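Local coordinates for protein AlkD2 (Streptococcus mutans, PDB 6M9M) that belongs to the HEAT-like repeat family of DNA glycosylases and binds inosine-5'-monophosphate, though its own function is not established, at residues Y47-F60 and V79-K93. Sequence-based numbering, arbitrary orientation.
Sequences YQSDVYQVRMYAVF and VSKDNNWRVQEVLAK. With IMP (inosinic acid), chain B.
In this HEAT-like repeat solenoid, helices 52-60 and 85-93 run nearly parallel, axes 8.9 Å apart, and a salt bridge ties R55, in the first turn of helix 52-60, to D82 in the loop before helix 85-93. The guanidinium of R55 comes side-on, NE to D82 OD2 at 2.9 Å and NH2 to D82 OD1 at 3.0 Å, on syn lone pairs and nearly coplanar. A bend at chi3 (-58°) turns R55 toward D82 while NH1 reaches back to S49 O, so all three nitrogens are engaged and the group's rotation is fixed. D82 OD1 also accepts from N84 N on its anti lone pair, an Asx turn leading to the N-cap. The N84 amide lies over the Y52 ring face, ND2 3.2 Å from CG, while its OD1 caps V87 N. Knobs-into-holes packing follows: V59 fits among V79, V87, V90 and L91, and V87 among Y47, R55, M56 and V59. V90 CG1 makes a CH-pi contact over the F60 ring centre, 3.5 Å from the centroid. R86 CD lies 3.4 Å from Y52 OH; the extended R86 carries NH1 and NH2 to the IMP phosphate. The W85 ring lies over the hypoxanthine, IMP C5 3.4 Å above its plane, with R86 CG on the opposite face. H18 and G19, from the loop between helices 2-13 and 21-32, complete this nucleotide pocket at the start of helix 85-102, within the HEAT-like repeat fold.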
loop_
_atom_site.group_PDB
_atom_site.type_symbol
_atom_site.label_atom_id
_atom_site.label_comp_id
_atom_site.label_asym_id
_atom_site.label_seq_id
_atom_site.Cartn_x
_atom_site.Cartn_y
_atom_site.Cartn_z
ATOM N N TYR A 47 16.919 5.659 -2.830
ATOM C CA TYR A 47 15.785 6.402 -2.292
ATOM C C TYR A 47 16.133 7.869 -2.051
ATOM O O TYR A 47 15.229 8.707 -2.000
ATOM C CB TYR A 47 15.194 5.711 -1.035
ATOM C CG TYR A 47 13.905 6.409 -0.636
ATOM C CD1 TYR A 47 12.770 6.291 -1.433
ATOM C CD2 TYR A 47 13.848 7.253 0.462
ATOM C CE1 TYR A 47 11.620 6.990 -1.145
ATOM C CE2 TYR A 47 12.682 7.938 0.764
ATOM C CZ TYR A 47 11.584 7.825 -0.058
ATOM O OH TYR A 47 10.440 8.531 0.234
ATOM N N GLN A 48 17.413 8.209 -1.957
ATOM C CA GLN A 48 17.789 9.607 -1.840
ATOM C C GLN A 48 17.808 10.353 -3.165
ATOM O O GLN A 48 17.993 11.574 -3.166
ATOM C CB GLN A 48 19.144 9.728 -1.177
ATOM C CG GLN A 48 19.064 9.468 0.308
ATOM C CD GLN A 48 17.928 10.250 0.967
ATOM O OE1 GLN A 48 17.893 11.484 0.891
ATOM N NE2 GLN A 48 16.974 9.527 1.580
ATOM N N SER A 49 17.599 9.672 -4.280
ATOM C CA SER A 49 17.633 10.336 -5.571
ATOM C C SER A 49 16.570 11.421 -5.663
ATOM O O SER A 49 15.453 11.272 -5.163
ATOM C CB SER A 49 17.382 9.298 -6.659
ATOM O OG SER A 49 17.346 9.895 -7.940
ATOM N N ASP A 50 16.914 12.514 -6.338
ATOM C CA ASP A 50 15.934 13.531 -6.700
ATOM C C ASP A 50 15.160 13.167 -7.969
ATOM O O ASP A 50 14.341 13.967 -8.429
ATOM C CB ASP A 50 16.571 14.921 -6.800
ATOM C CG ASP A 50 17.632 15.023 -7.865
ATOM O OD1 ASP A 50 17.804 14.067 -8.648
ATOM O OD2 ASP A 50 18.300 16.084 -7.910
ATOM N N VAL A 51 15.367 11.967 -8.498
ATOM C CA VAL A 51 14.598 11.445 -9.624
ATOM C C VAL A 51 13.535 10.522 -9.046
ATOM O O VAL A 51 13.855 9.443 -8.532
ATOM C CB VAL A 51 15.505 10.723 -10.631
ATOM C CG1 VAL A 51 14.684 10.126 -11.754
ATOM C CG2 VAL A 51 16.565 11.697 -11.176
ATOM N N TYR A 52 12.262 10.927 -9.109
ATOM C CA TYR A 52 11.236 10.170 -8.381
ATOM C C TYR A 52 11.104 8.742 -8.912
ATOM O O TYR A 52 10.770 7.826 -8.156
ATOM C CB TYR A 52 9.897 10.906 -8.360
ATOM C CG TYR A 52 9.062 10.806 -9.627
ATOM C CD1 TYR A 52 8.307 9.679 -9.897
ATOM C CD2 TYR A 52 9.023 11.850 -10.551
ATOM C CE1 TYR A 52 7.552 9.578 -11.050
ATOM C CE2 TYR A 52 8.262 11.761 -11.692
ATOM C CZ TYR A 52 7.523 10.631 -11.945
ATOM O OH TYR A 52 6.768 10.546 -13.091
ATOM N N GLN A 53 11.386 8.523 -10.199
ATOM C CA GLN A 53 11.319 7.177 -10.747
ATOM C C GLN A 53 12.366 6.256 -10.128
ATOM O O GLN A 53 12.121 5.055 -9.981
ATOM C CB GLN A 53 11.468 7.221 -12.269
ATOM C CG GLN A 53 10.385 8.007 -13.013
ATOM C CD GLN A 53 10.753 9.458 -13.265
ATOM O OE1 GLN A 53 11.531 10.048 -12.517
ATOM N NE2 GLN A 53 10.176 10.048 -14.314
ATOM N N VAL A 54 13.533 6.793 -9.758
ATOM C CA VAL A 54 14.536 6.000 -9.050
ATOM C C VAL A 54 14.089 5.726 -7.616
ATOM O O VAL A 54 14.325 4.638 -7.081
ATOM C CB VAL A 54 15.913 6.682 -9.141
ATOM C CG1 VAL A 54 16.951 5.950 -8.308
ATOM C CG2 VAL A 54 16.370 6.734 -10.589
ATOM N N ARG A 55 13.389 6.680 -6.991
ATOM C CA ARG A 55 12.797 6.389 -5.692
ATOM C C ARG A 55 11.730 5.303 -5.794
ATOM O O ARG A 55 11.604 4.479 -4.886
ATOM C CB ARG A 55 12.237 7.655 -5.046
ATOM C CG ARG A 55 13.277 8.741 -4.836
ATOM C CD ARG A 55 12.900 9.685 -3.728
ATOM N NE ARG A 55 11.614 10.356 -3.910
ATOM C CZ ARG A 55 11.434 11.433 -4.666
ATOM N NH1 ARG A 55 12.447 11.951 -5.355
ATOM N NH2 ARG A 55 10.239 11.995 -4.744
ATOM N N MET A 56 10.961 5.276 -6.889
ATOM C CA MET A 56 10.021 4.177 -7.109
ATOM C C MET A 56 10.740 2.835 -7.122
ATOM O O MET A 56 10.331 1.892 -6.438
ATOM C CB MET A 56 9.261 4.387 -8.418
ATOM C CG MET A 56 8.243 5.520 -8.412
ATOM S SD MET A 56 7.581 5.928 -10.043
ATOM C CE MET A 56 6.959 4.343 -10.566
ATOM N N TYR A 57 11.813 2.737 -7.909
ATOM C CA TYR A 57 12.669 1.549 -7.924
ATOM C C TYR A 57 13.104 1.167 -6.511
ATOM O O TYR A 57 13.030 -0.001 -6.113
ATOM C CB TYR A 57 13.862 1.842 -8.843
ATOM C CG TYR A 57 15.047 0.930 -8.686
ATOM C CD1 TYR A 57 16.038 1.225 -7.773
ATOM C CD2 TYR A 57 15.176 -0.230 -9.443
ATOM C CE1 TYR A 57 17.136 0.412 -7.616
ATOM C CE2 TYR A 57 16.284 -1.056 -9.294
ATOM C CZ TYR A 57 17.254 -0.732 -8.364
ATOM O OH TYR A 57 18.369 -1.512 -8.173
ATOM N N ALA A 58 13.561 2.154 -5.737
ATOM C CA ALA A 58 14.041 1.892 -4.386
ATOM C C ALA A 58 12.942 1.337 -3.493
ATOM O O ALA A 58 13.203 0.469 -2.649
ATOM C CB ALA A 58 14.597 3.177 -3.775
ATOM N N VAL A 59 11.722 1.862 -3.629
ATOM C CA VAL A 59 10.612 1.396 -2.801
ATOM C C VAL A 59 10.198 -0.018 -3.186
ATOM O O VAL A 59 9.838 -0.819 -2.315
ATOM C CB VAL A 59 9.460 2.413 -2.799
ATOM C CG1 VAL A 59 8.292 1.910 -1.980
ATOM C CG2 VAL A 59 9.958 3.758 -2.250
ATOM N N PHE A 60 10.256 -0.368 -4.477
ATOM C CA PHE A 60 10.073 -1.775 -4.830
ATOM C C PHE A 60 11.123 -2.642 -4.131
ATOM O O PHE A 60 10.809 -3.721 -3.614
ATOM C CB PHE A 60 10.102 -2.001 -6.352
ATOM C CG PHE A 60 8.825 -1.612 -7.066
ATOM C CD1 PHE A 60 7.637 -2.269 -6.789
ATOM C CD2 PHE A 60 8.820 -0.623 -8.036
ATOM C CE1 PHE A 60 6.461 -1.922 -7.451
ATOM C CE2 PHE A 60 7.650 -0.282 -8.702
ATOM C CZ PHE A 60 6.472 -0.936 -8.412
ATOM N N VAL A 79 9.286 6.578 3.940
ATOM C CA VAL A 79 8.773 6.614 2.570
ATOM C C VAL A 79 7.396 7.272 2.555
ATOM O O VAL A 79 7.021 7.938 1.578
ATOM C CB VAL A 79 8.765 5.203 1.947
ATOM C CG1 VAL A 79 8.171 5.265 0.549
ATOM C CG2 VAL A 79 10.176 4.624 1.916
ATOM N N SER A 80 6.611 7.075 3.619
ATOM C CA SER A 80 5.298 7.678 3.730
ATOM C C SER A 80 5.322 9.200 3.704
ATOM O O SER A 80 4.262 9.788 3.469
ATOM C CB SER A 80 4.641 7.187 5.010
ATOM O OG SER A 80 5.464 7.505 6.114
ATOM N N LYS A 81 6.484 9.842 3.890
ATOM C CA LYS A 81 6.614 11.295 3.770
ATOM C C LYS A 81 6.830 11.767 2.332
ATOM O O LYS A 81 6.867 12.976 2.089
ATOM C CB LYS A 81 7.774 11.803 4.639
ATOM C CG LYS A 81 7.606 11.547 6.119
ATOM C CD LYS A 81 8.934 11.833 6.854
ATOM C CE LYS A 81 8.793 11.663 8.342
ATOM N NZ LYS A 81 10.098 11.768 9.015
ATOM N N ASP A 82 6.978 10.865 1.372
ATOM C CA ASP A 82 7.346 11.275 0.022
ATOM C C ASP A 82 6.283 12.191 -0.568
ATOM O O ASP A 82 5.086 11.899 -0.486
ATOM C CB ASP A 82 7.531 10.026 -0.849
ATOM C CG ASP A 82 8.453 10.272 -2.018
ATOM O OD1 ASP A 82 8.053 11.018 -2.938
ATOM O OD2 ASP A 82 9.581 9.737 -1.999
ATOM N N ASN A 83 6.725 13.298 -1.170
ATOM C CA ASN A 83 5.798 14.258 -1.761
ATOM C C ASN A 83 5.364 13.900 -3.172
ATOM O O ASN A 83 4.610 14.664 -3.778
ATOM C CB ASN A 83 6.355 15.688 -1.700
ATOM C CG ASN A 83 7.538 15.914 -2.602
ATOM O OD1 ASN A 83 7.798 15.129 -3.506
ATOM N ND2 ASN A 83 8.233 17.031 -2.397
ATOM N N ASN A 84 5.759 12.752 -3.689
ATOM C CA ASN A 84 5.403 12.348 -5.040
ATOM C C ASN A 84 4.353 11.241 -4.989
ATOM O O ASN A 84 4.581 10.186 -4.397
ATOM C CB ASN A 84 6.648 11.897 -5.799
ATOM C CG ASN A 84 6.336 11.467 -7.199
ATOM O OD1 ASN A 84 5.844 10.362 -7.423
ATOM N ND2 ASN A 84 6.611 12.349 -8.160
ATOM N N TRP A 85 3.218 11.468 -5.657
ATOM C CA TRP A 85 2.108 10.535 -5.547
ATOM C C TRP A 85 2.410 9.206 -6.220
ATOM O O TRP A 85 1.837 8.184 -5.824
ATOM C CB TRP A 85 0.810 11.165 -6.068
ATOM C CG TRP A 85 0.736 11.394 -7.545
ATOM C CD1 TRP A 85 0.999 12.554 -8.214
ATOM C CD2 TRP A 85 0.351 10.435 -8.545
ATOM N NE1 TRP A 85 0.805 12.376 -9.559
ATOM C CE2 TRP A 85 0.409 11.088 -9.792
ATOM C CE3 TRP A 85 -0.044 9.090 -8.505
ATOM C CZ2 TRP A 85 0.091 10.447 -10.988
ATOM C CZ3 TRP A 85 -0.349 8.455 -9.697
ATOM C CH2 TRP A 85 -0.278 9.132 -10.918
ATOM N N ARG A 86 3.274 9.185 -7.241
ATOM C CA ARG A 86 3.630 7.912 -7.877
ATOM C C ARG A 86 4.478 7.059 -6.943
ATOM O O ARG A 86 4.333 5.835 -6.912
ATOM C CB ARG A 86 4.318 8.160 -9.214
ATOM C CG ARG A 86 3.357 8.742 -10.237
ATOM C CD ARG A 86 4.055 9.105 -11.549
ATOM N NE ARG A 86 3.118 9.647 -12.541
ATOM C CZ ARG A 86 2.306 8.914 -13.291
ATOM N NH1 ARG A 86 2.321 7.594 -13.216
ATOM N NH2 ARG A 86 1.475 9.506 -14.131
ATOM N N VAL A 87 5.368 7.686 -6.169
ATOM C CA VAL A 87 6.101 6.951 -5.139
ATOM C C VAL A 87 5.133 6.407 -4.094
ATOM O O VAL A 87 5.278 5.270 -3.631
ATOM C CB VAL A 87 7.204 7.820 -4.505
ATOM C CG1 VAL A 87 7.902 7.054 -3.392
ATOM C CG2 VAL A 87 8.219 8.286 -5.554
ATOM N N GLN A 88 4.127 7.204 -3.712
ATOM C CA GLN A 88 3.120 6.710 -2.767
ATOM C C GLN A 88 2.393 5.475 -3.301
ATOM O O GLN A 88 2.107 4.544 -2.545
ATOM C CB GLN A 88 2.123 7.800 -2.399
ATOM C CG GLN A 88 2.718 8.940 -1.617
ATOM C CD GLN A 88 3.072 8.586 -0.186
ATOM O OE1 GLN A 88 2.605 7.587 0.362
ATOM N NE2 GLN A 88 3.876 9.430 0.444
ATOM N N GLU A 89 2.095 5.439 -4.603
ATOM C CA GLU A 89 1.474 4.240 -5.149
ATOM C C GLU A 89 2.400 3.036 -5.029
ATOM O O GLU A 89 1.949 1.932 -4.728
ATOM C CB GLU A 89 1.079 4.443 -6.608
ATOM C CG GLU A 89 -0.024 5.470 -6.825
ATOM C CD GLU A 89 -1.370 5.100 -6.179
ATOM O OE1 GLU A 89 -1.605 3.922 -5.809
ATOM O OE2 GLU A 89 -2.204 6.004 -6.011
ATOM N N VAL A 90 3.703 3.230 -5.230
ATOM C CA VAL A 90 4.640 2.120 -5.067
ATOM C C VAL A 90 4.719 1.689 -3.608
ATOM O O VAL A 90 4.847 0.500 -3.322
ATOM C CB VAL A 90 6.015 2.450 -5.670
ATOM C CG1 VAL A 90 6.977 1.290 -5.458
ATOM C CG2 VAL A 90 5.856 2.706 -7.161
ATOM N N LEU A 91 4.637 2.642 -2.658
ATOM C CA LEU A 91 4.621 2.261 -1.238
ATOM C C LEU A 91 3.489 1.280 -0.935
ATOM O O LEU A 91 3.685 0.314 -0.190
ATOM C CB LEU A 91 4.529 3.499 -0.338
ATOM C CG LEU A 91 4.443 3.235 1.164
ATOM C CD1 LEU A 91 5.658 2.479 1.685
ATOM C CD2 LEU A 91 4.249 4.541 1.925
ATOM N N ALA A 92 2.293 1.522 -1.483
ATOM C CA ALA A 92 1.182 0.600 -1.283
ATOM C C ALA A 92 1.527 -0.789 -1.813
ATOM O O ALA A 92 1.211 -1.803 -1.174
ATOM C CB ALA A 92 -0.070 1.162 -1.961
ATOM N N LYS A 93 2.148 -0.855 -2.996
ATOM C CA LYS A 93 2.540 -2.138 -3.575
ATOM C C LYS A 93 3.608 -2.820 -2.737
ATOM O O LYS A 93 3.590 -4.049 -2.570
ATOM C CB LYS A 93 3.059 -1.929 -4.996
ATOM C CG LYS A 93 1.996 -1.424 -5.951
ATOM C CD LYS A 93 2.517 -1.088 -7.330
ATOM C CE LYS A 93 1.484 -0.313 -8.136
ATOM N NZ LYS A 93 0.282 -1.141 -8.416
HETATM P P IMP B . -0.591 6.362 -15.299
HETATM O O1P IMP B . -0.841 5.592 -16.579
HETATM O O2P IMP B . -0.469 7.836 -15.593
HETATM O O3P IMP B . 0.767 5.843 -14.641
HETATM O "O5'" IMP B . -1.834 6.105 -14.351
HETATM C "C5'" IMP B . -1.884 6.641 -13.037
HETATM C "C4'" IMP B . -3.262 7.173 -12.759
HETATM O "O4'" IMP B . -3.416 7.477 -11.497
HETATM C "C3'" IMP B . -3.504 8.567 -13.604
HETATM O "O3'" IMP B . -4.895 8.601 -14.140
HETATM C "C2'" IMP B . -3.345 9.497 -12.779
HETATM O "O2'" IMP B . -4.105 10.710 -13.242
HETATM C "C1'" IMP B . -3.972 8.905 -11.453
HETATM N N9 IMP B . -3.681 9.445 -10.289
HETATM C C8 IMP B . -3.779 8.981 -9.018
HETATM N N7 IMP B . -3.384 9.968 -8.181
HETATM C C5 IMP B . -3.055 11.054 -8.925
HETATM C C6 IMP B . -2.591 12.319 -8.536
HETATM O O6 IMP B . -2.411 12.574 -7.116
HETATM N N1 IMP B . -2.326 13.242 -9.452
HETATM C C2 IMP B . -2.511 12.948 -10.779
HETATM N N3 IMP B . -2.968 11.705 -11.157
HETATM C C4 IMP B . -3.244 10.749 -10.239
HETATM O O HOH W 1 9.349 14.555 -5.573
#